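Local coordinates for putative tetR-family transcriptional regulatory protein (Streptomyces coelicolor, PDB 2DG8), which probably binds DNA through a helix-turn-helix motif and regulates transcription as a putative member of the TetR family, at residues Pro8-Arg11 / Glu12-Leu15; Val93-Leu96 / Ser97-Gln101; His134-His138 / Phe139-Thr143. All coordinates share one frame; numbering follows the deposited sequence.

In the fold
Near the N terminus lies interaction 1, where residues 8-15 enter helix 10-25 and form its first turn. Interaction 2 comes next, at residues 93-101, where helix 82-98 runs out and the chain turns into helix 101-116. Interaction 3, at residues 134-143, joins helix 121-135 to helix 141-159. Each contact is local and is closed before the next begins, so none encloses or crosses another. Interactions 1 and 3 lie on opposite sides of the chain's centre, their centres about 35 Å apart. Interactions 2 and 3 both lie in the TetR-type C-terminal domain, with nearest atoms about 9 Å apart. Helix 53-77 borders all three.

Interaction 1: residues Pro8-Arg11 / Glu12-Leu15; sequences PQRR and ERIL
The guanidinium of Arg13 lies against the backbone of Arg10. One of its faces is covered by Arg10 CA, which sits toward the rim of the group, 3.7 Å from Arg13 NH1. Gln9 O approaches the same group obliquely. The Arg13 chain bends at chi3 (-53°), which folds the guanidinium back toward the start of the helix. There NH1 forms a salt bridge with Asp7. The Arg10 and Arg13 head groups carry like charges, but Arg10 NE stays 4.6 Å from Arg13 NH2.

On another side of the turn, the side chains of Gln9 and Glu12 run side by side and point the same way. Gln9 CG meets Glu12 OE2 at 3.6 Å.

The backbone holds this turn together. Gln9 O accepts from Arg13 N at 3.1 Å, and Arg10 O accepts from Ile14 N at 3.0 Å. Arg11 O takes Leu15 N at 3.1 Å, and also a weak bond from Ile14 N. Ile14 CG1 packs on Arg10 O at 3.2 Å.

Arg11 leads away from this turn. Its CG is anti to the backbone N (chi1 -158°) and the chain is extended as far as NE. The guanidinium forms a salt bridge with Glu59, bonds His49 O and makes a cation-pi contact with Phe50. Ile14 is buried against Met46, His49 and Phe50.

Gln9 holds the N-cap position of helix 10-25. The arrangement is the opening turn of the first helix of a TetR-type DNA-binding domain, packed against its helix-turn-helix region.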
loop_
_atom_site.group_PDB
_atom_site.type_symbol
_atom_site.label_atom_id
_atom_site.label_comp_id
_atom_site.label_asym_id
_atom_site.label_seq_id
_atom_site.Cartn_x
_atom_site.Cartn_y
_atom_site.Cartn_z
ATOM N N PRO A 8 9.770 -2.227 34.314
ATOM C CA PRO A 8 8.474 -2.656 33.768
ATOM C C PRO A 8 8.352 -2.387 32.263
ATOM O O PRO A 8 7.272 -2.535 31.681
ATOM C CB PRO A 8 7.468 -1.831 34.575
ATOM C CG PRO A 8 8.193 -1.556 35.862
ATOM C CD PRO A 8 9.576 -1.223 35.373
ATOM N N GLN A 9 9.462 -1.994 31.644
ATOM C CA GLN A 9 9.488 -1.689 30.216
ATOM C C GLN A 9 10.062 -2.815 29.359
ATOM O O GLN A 9 10.450 -2.589 28.212
ATOM C CB GLN A 9 10.298 -0.409 29.974
ATOM C CG GLN A 9 9.557 0.901 30.252
ATOM C CD GLN A 9 8.873 0.936 31.613
ATOM O OE1 GLN A 9 7.824 0.321 31.808
ATOM N NE2 GLN A 9 9.468 1.658 32.558
ATOM N N ARG A 10 10.120 -4.026 29.900
ATOM C CA ARG A 10 10.664 -5.140 29.131
ATOM C C ARG A 10 9.685 -5.581 28.048
ATOM O O ARG A 10 10.087 -5.964 26.949
ATOM C CB ARG A 10 10.993 -6.318 30.052
ATOM C CG ARG A 10 11.535 -7.532 29.313
ATOM C CD ARG A 10 11.988 -8.633 30.270
ATOM N NE ARG A 10 13.310 -8.396 30.845
ATOM C CZ ARG A 10 13.901 -9.226 31.700
ATOM N NH1 ARG A 10 15.105 -8.945 32.177
ATOM N NH2 ARG A 10 13.285 -10.338 32.083
ATOM N N ARG A 11 8.396 -5.521 28.360
ATOM C CA ARG A 11 7.375 -5.911 27.405
ATOM C C ARG A 11 7.394 -4.922 26.241
ATOM O O ARG A 11 7.364 -5.327 25.080
ATOM C CB ARG A 11 6.002 -5.930 28.082
ATOM C CG ARG A 11 4.970 -6.793 27.368
ATOM C CD ARG A 11 3.784 -7.096 28.275
ATOM N NE ARG A 11 2.842 -8.041 27.675
ATOM C CZ ARG A 11 2.002 -7.733 26.690
ATOM N NH1 ARG A 11 1.187 -8.658 26.197
ATOM N NH2 ARG A 11 1.966 -6.494 26.214
ATOM N N GLU A 12 7.456 -3.630 26.560
ATOM C CA GLU A 12 7.495 -2.577 25.546
ATOM C C GLU A 12 8.718 -2.760 24.651
ATOM O O GLU A 12 8.657 -2.548 23.437
ATOM C CB GLU A 12 7.575 -1.189 26.201
ATOM C CG GLU A 12 6.430 -0.840 27.158
ATOM C CD GLU A 12 6.511 0.599 27.671
ATOM O OE1 GLU A 12 5.615 1.014 28.437
ATOM O OE2 GLU A 12 7.469 1.318 27.309
ATOM N N ARG A 13 9.834 -3.145 25.258
ATOM C CA ARG A 13 11.066 -3.335 24.506
ATOM C C ARG A 13 10.919 -4.497 23.542
ATOM O O ARG A 13 11.488 -4.488 22.449
ATOM C CB ARG A 13 12.239 -3.595 25.451
ATOM C CG ARG A 13 13.515 -2.878 25.046
ATOM C CD ARG A 13 14.623 -3.144 26.048
ATOM N NE ARG A 13 14.194 -2.835 27.408
ATOM C CZ ARG A 13 14.305 -3.677 28.430
ATOM N NH1 ARG A 13 13.890 -3.319 29.638
ATOM N NH2 ARG A 13 14.827 -4.882 28.240
ATOM N N ILE A 14 10.154 -5.500 23.945
ATOM C CA ILE A 14 9.953 -6.650 23.087
ATOM C C ILE A 14 9.177 -6.215 21.850
ATOM O O ILE A 14 9.520 -6.602 20.732
ATOM C CB ILE A 14 9.204 -7.777 23.830
ATOM C CG1 ILE A 14 10.137 -8.391 24.882
ATOM C CG2 ILE A 14 8.733 -8.841 22.836
ATOM C CD1 ILE A 14 9.471 -9.373 25.836
ATOM N N LEU A 15 8.149 -5.392 22.056
ATOM C CA LEU A 15 7.332 -4.906 20.950
ATOM C C LEU A 15 8.157 -4.088 19.964
ATOM O O LEU A 15 8.044 -4.264 18.749
ATOM C CB LEU A 15 6.172 -4.066 21.482
ATOM C CG LEU A 15 5.088 -4.863 22.219
ATOM C CD1 LEU A 15 4.051 -3.915 22.773
ATOM C CD2 LEU A 15 4.442 -5.868 21.268
#

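Interaction 2: residues Val93-Leu96 / Ser97-Gln101; sequences VHEL and SEDSQ
Ser97 closes back on the turn before it, near the C-terminal end of helix 82-98 in the TetR-type C-terminal domain. Its CB lies 3.4 Å from Val93 O. Its OG sits between the backbone N and the carbonyl carbon (chi1 73°). From there it donates to His94 O at 3.1 Å, with a C=O...OG angle of 110°. The same OG is hydrogen-bonded to Arg158 of helix 141-159. Replacing Ser97 with alanine would probably leave His94 O without its hydroxyl donor and Arg158 without one of its partners.

Ser97 N donates to Val93 O, and Asp99 N donates to Glu95 O at 2.9 Å. Glu98 N reaches His94 O only weakly. Glu98 CG runs past His94 O. A water in the plane of the His94 ring, at its edge, joins His94 ND1 (2.9 Å) to Glu98 OE2 (3.0 Å). His94 NE2 bonds Thr170.

Beyond the helix, Ser100 is the N-cap of helix 101-116, its OG bonded to Asp103 N. Glu98 OE1 forms a salt bridge with Arg158, which is likely to offset the charge of Glu98 while also holding Ser97 OG.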
loop_
_atom_site.group_PDB
_atom_site.type_symbol
_atom_site.label_atom_id
_atom_site.label_comp_id
_atom_site.label_asym_id
_atom_site.label_seq_id
_atom_site.Cartn_x
_atom_site.Cartn_y
_atom_site.Cartn_z
ATOM N N VAL A 93 1.086 14.388 4.135
ATOM C CA VAL A 93 1.350 13.542 2.982
ATOM C C VAL A 93 2.827 13.489 2.622
ATOM O O VAL A 93 3.366 12.409 2.386
ATOM C CB VAL A 93 0.564 14.015 1.742
ATOM C CG1 VAL A 93 1.147 13.381 0.481
ATOM C CG2 VAL A 93 -0.905 13.633 1.887
ATOM N N HIS A 94 3.481 14.648 2.567
ATOM C CA HIS A 94 4.894 14.652 2.213
ATOM C C HIS A 94 5.779 14.036 3.296
ATOM O O HIS A 94 6.723 13.300 3.000
ATOM C CB HIS A 94 5.340 16.071 1.846
ATOM C CG HIS A 94 4.846 16.510 0.498
ATOM N ND1 HIS A 94 5.689 16.988 -0.482
ATOM C CD2 HIS A 94 3.614 16.467 -0.059
ATOM C CE1 HIS A 94 5.000 17.212 -1.584
ATOM N NE2 HIS A 94 3.737 16.904 -1.356
ATOM N N GLU A 95 5.460 14.299 4.551
ATOM C CA GLU A 95 6.253 13.718 5.625
ATOM C C GLU A 95 6.135 12.183 5.621
ATOM O O GLU A 95 7.131 11.479 5.713
ATOM C CB GLU A 95 5.803 14.270 6.979
ATOM C CG GLU A 95 6.608 13.718 8.144
ATOM C CD GLU A 95 6.211 14.318 9.482
ATOM O OE1 GLU A 95 5.981 15.549 9.539
ATOM O OE2 GLU A 95 6.150 13.562 10.474
ATOM N N LEU A 96 4.916 11.671 5.495
ATOM C CA LEU A 96 4.703 10.226 5.499
ATOM C C LEU A 96 5.307 9.526 4.289
ATOM O O LEU A 96 5.668 8.359 4.370
ATOM C CB LEU A 96 3.212 9.894 5.534
ATOM C CG LEU A 96 2.319 10.292 6.712
ATOM C CD1 LEU A 96 0.862 10.049 6.305
ATOM C CD2 LEU A 96 2.677 9.492 7.961
ATOM N N SER A 97 5.397 10.225 3.164
ATOM C CA SER A 97 5.942 9.620 1.964
ATOM C C SER A 97 7.461 9.599 1.886
ATOM O O SER A 97 8.015 8.791 1.146
ATOM C CB SER A 97 5.402 10.320 0.710
ATOM O OG SER A 97 5.982 11.608 0.543
ATOM N N GLU A 98 8.145 10.456 2.638
ATOM C CA GLU A 98 9.604 10.479 2.523
ATOM C C GLU A 98 10.477 10.607 3.761
ATOM O O GLU A 98 11.691 10.427 3.669
ATOM C CB GLU A 98 10.014 11.585 1.545
ATOM C CG GLU A 98 9.424 12.946 1.851
ATOM C CD GLU A 98 9.887 14.017 0.870
ATOM O OE1 GLU A 98 9.821 13.782 -0.357
ATOM O OE2 GLU A 98 10.313 15.098 1.330
ATOM N N ASP A 99 9.891 10.911 4.912
ATOM C CA ASP A 99 10.700 11.093 6.107
ATOM C C ASP A 99 11.242 9.833 6.757
ATOM O O ASP A 99 12.372 9.819 7.206
ATOM C CB ASP A 99 9.938 11.925 7.135
ATOM C CG ASP A 99 9.901 13.408 6.771
ATOM O OD1 ASP A 99 9.360 14.212 7.559
ATOM O OD2 ASP A 99 10.417 13.773 5.690
ATOM N N SER A 100 10.450 8.771 6.798
ATOM C CA SER A 100 10.902 7.534 7.420
ATOM C C SER A 100 10.692 6.303 6.545
ATOM O O SER A 100 9.561 5.871 6.331
ATOM C CB SER A 100 10.187 7.341 8.763
ATOM O OG SER A 100 10.408 6.038 9.283
ATOM N N GLN A 101 11.779 5.740 6.027
ATOM C CA GLN A 101 11.658 4.542 5.210
ATOM C C GLN A 101 11.184 3.384 6.093
ATOM O O GLN A 101 10.477 2.494 5.629
ATOM C CB GLN A 101 12.997 4.187 4.543
ATOM C CG GLN A 101 12.979 2.857 3.783
ATOM C CD GLN A 101 14.201 2.655 2.902
ATOM O OE1 GLN A 101 15.322 2.989 3.291
ATOM N NE2 GLN A 101 13.993 2.094 1.714
HETATM O O HOH W 1 8.578 17.093 -0.086
HETATM O O HOH W 2 8.801 7.447 4.151
#

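Interaction 3: residues His134-His138 / Phe139-Thr143; sequences HLEKH and FDPGT
His138 meets Phe139 over the face of the phenyl ring. His138 CB stands 4.2 Å from the centroid of the Phe139 ring, 27° off the ring normal, a CH-pi contact. His138 O also lies over a face of this ring. Leu135 O comes instead to the edge, near the ring plane, 3.6 Å from Phe139 CD2. With CG anti to the carbonyl carbon (chi1 -54°), the Phe139 ring is placed among Ala85 and Arg86 of helix 82-98 and Leu147 of helix 141-159. The His138 imidazole leads away from the ring, and its NE2 bonds Ala79 O.

Leu135 O is gripped by two backbone donors, His138 N and Phe139 N. Phe139 N donates to Leu135 O at 3.1 Å, in the carbonyl plane. These bonds finish helix 121-135. A short turn then leads into helix 141-159, joining two helices of the TetR-type C-terminal domain, with Asp140 as the N-cap residue of the new helix. Asp140 OD1 accepts from Thr143 N at 2.9 Å, nearly straight at 169°, and is met from above the carboxylate plane. Thr143 OG1 donates to Asp140 O at 3.1 Å.

On the outer side, the extended Glu136 side chain crosses Pro141 at about a right angle. Its OE1 comes 3.8 Å from Pro141 CA. A water lies between Glu136 OE1, at an unusually short distance, and Pro141 O. Behind it, Glu136 CA makes a CA-H...O contact of 3.2 Å with Phe139 O.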
loop_
_atom_site.group_PDB
_atom_site.type_symbol
_atom_site.label_atom_id
_atom_site.label_comp_id
_atom_site.label_asym_id
_atom_site.label_seq_id
_atom_site.Cartn_x
_atom_site.Cartn_y
_atom_site.Cartn_z
ATOM N N HIS A 134 -9.373 12.363 13.713
ATOM C CA HIS A 134 -8.643 13.627 13.639
ATOM C C HIS A 134 -9.006 14.441 12.406
ATOM O O HIS A 134 -8.952 15.668 12.428
ATOM C CB HIS A 134 -7.138 13.382 13.659
ATOM C CG HIS A 134 -6.656 12.728 14.916
ATOM N ND1 HIS A 134 -6.318 11.394 14.977
ATOM C CD2 HIS A 134 -6.513 13.214 16.171
ATOM C CE1 HIS A 134 -5.988 11.083 16.220
ATOM N NE2 HIS A 134 -6.099 12.169 16.962
ATOM N N LEU A 135 -9.373 13.757 11.330
ATOM C CA LEU A 135 -9.738 14.440 10.099
ATOM C C LEU A 135 -11.098 15.107 10.287
ATOM O O LEU A 135 -11.339 16.203 9.783
ATOM C CB LEU A 135 -9.795 13.437 8.951
ATOM C CG LEU A 135 -8.800 13.446 7.786
ATOM C CD1 LEU A 135 -7.452 14.084 8.114
ATOM C CD2 LEU A 135 -8.647 12.013 7.357
ATOM N N GLU A 136 -11.978 14.441 11.027
ATOM C CA GLU A 136 -13.311 14.972 11.270
ATOM C C GLU A 136 -13.328 16.166 12.215
ATOM O O GLU A 136 -14.388 16.721 12.492
ATOM C CB GLU A 136 -14.235 13.882 11.800
ATOM C CG GLU A 136 -14.503 12.781 10.798
ATOM C CD GLU A 136 -15.497 11.774 11.315
ATOM O OE1 GLU A 136 -15.624 10.693 10.704
ATOM O OE2 GLU A 136 -16.157 12.071 12.332
ATOM N N LYS A 137 -12.164 16.555 12.719
ATOM C CA LYS A 137 -12.102 17.713 13.591
ATOM C C LYS A 137 -12.140 18.960 12.708
ATOM O O LYS A 137 -12.267 20.081 13.203
ATOM C CB LYS A 137 -10.817 17.708 14.420
ATOM C CG LYS A 137 -10.765 16.629 15.487
ATOM C CD LYS A 137 -9.465 16.712 16.278
ATOM C CE LYS A 137 -9.309 15.527 17.226
ATOM N NZ LYS A 137 -8.011 15.600 17.963
ATOM N N HIS A 138 -12.042 18.760 11.395
ATOM C CA HIS A 138 -12.058 19.879 10.463
ATOM C C HIS A 138 -13.002 19.698 9.283
ATOM O O HIS A 138 -13.459 20.678 8.704
ATOM C CB HIS A 138 -10.652 20.150 9.922
ATOM C CG HIS A 138 -9.637 20.456 10.978
ATOM N ND1 HIS A 138 -8.923 19.475 11.632
ATOM C CD2 HIS A 138 -9.204 21.636 11.480
ATOM C CE1 HIS A 138 -8.090 20.038 12.489
ATOM N NE2 HIS A 138 -8.240 21.349 12.415
ATOM N N PHE A 139 -13.282 18.452 8.918
ATOM C CA PHE A 139 -14.160 18.172 7.786
ATOM C C PHE A 139 -15.285 17.242 8.199
ATOM O O PHE A 139 -15.159 16.511 9.183
ATOM C CB PHE A 139 -13.363 17.518 6.651
ATOM C CG PHE A 139 -12.149 18.304 6.226
ATOM C CD1 PHE A 139 -12.270 19.382 5.356
ATOM C CD2 PHE A 139 -10.891 17.987 6.729
ATOM C CE1 PHE A 139 -11.153 20.136 4.994
ATOM C CE2 PHE A 139 -9.769 18.732 6.376
ATOM C CZ PHE A 139 -9.901 19.809 5.509
ATOM N N ASP A 140 -16.380 17.267 7.441
ATOM C CA ASP A 140 -17.523 16.405 7.723
ATOM C C ASP A 140 -17.102 14.944 7.523
ATOM O O ASP A 140 -16.109 14.669 6.847
ATOM C CB ASP A 140 -18.702 16.766 6.807
ATOM C CG ASP A 140 -18.428 16.471 5.342
ATOM O OD1 ASP A 140 -18.482 15.285 4.947
ATOM O OD2 ASP A 140 -18.166 17.426 4.582
ATOM N N PRO A 141 -17.851 13.994 8.112
ATOM C CA PRO A 141 -17.569 12.555 8.017
ATOM C C PRO A 141 -17.308 12.028 6.609
ATOM O O PRO A 141 -16.361 11.277 6.387
ATOM C CB PRO A 141 -18.807 11.921 8.637
ATOM C CG PRO A 141 -19.215 12.937 9.666
ATOM C CD PRO A 141 -19.072 14.231 8.903
ATOM N N GLY A 142 -18.162 12.405 5.666
ATOM C CA GLY A 142 -17.994 11.940 4.307
ATOM C C GLY A 142 -16.694 12.395 3.665
ATOM O O GLY A 142 -15.938 11.578 3.137
ATOM N N THR A 143 -16.422 13.696 3.704
ATOM C CA THR A 143 -15.201 14.192 3.084
ATOM C C THR A 143 -13.987 13.628 3.817
ATOM O O THR A 143 -12.970 13.303 3.203
ATOM C CB THR A 143 -15.144 15.732 3.086
ATOM O OG1 THR A 143 -14.855 16.203 4.404
ATOM C CG2 THR A 143 -16.471 16.302 2.644
HETATM O O HOH W 3 -15.379 9.570 8.499
#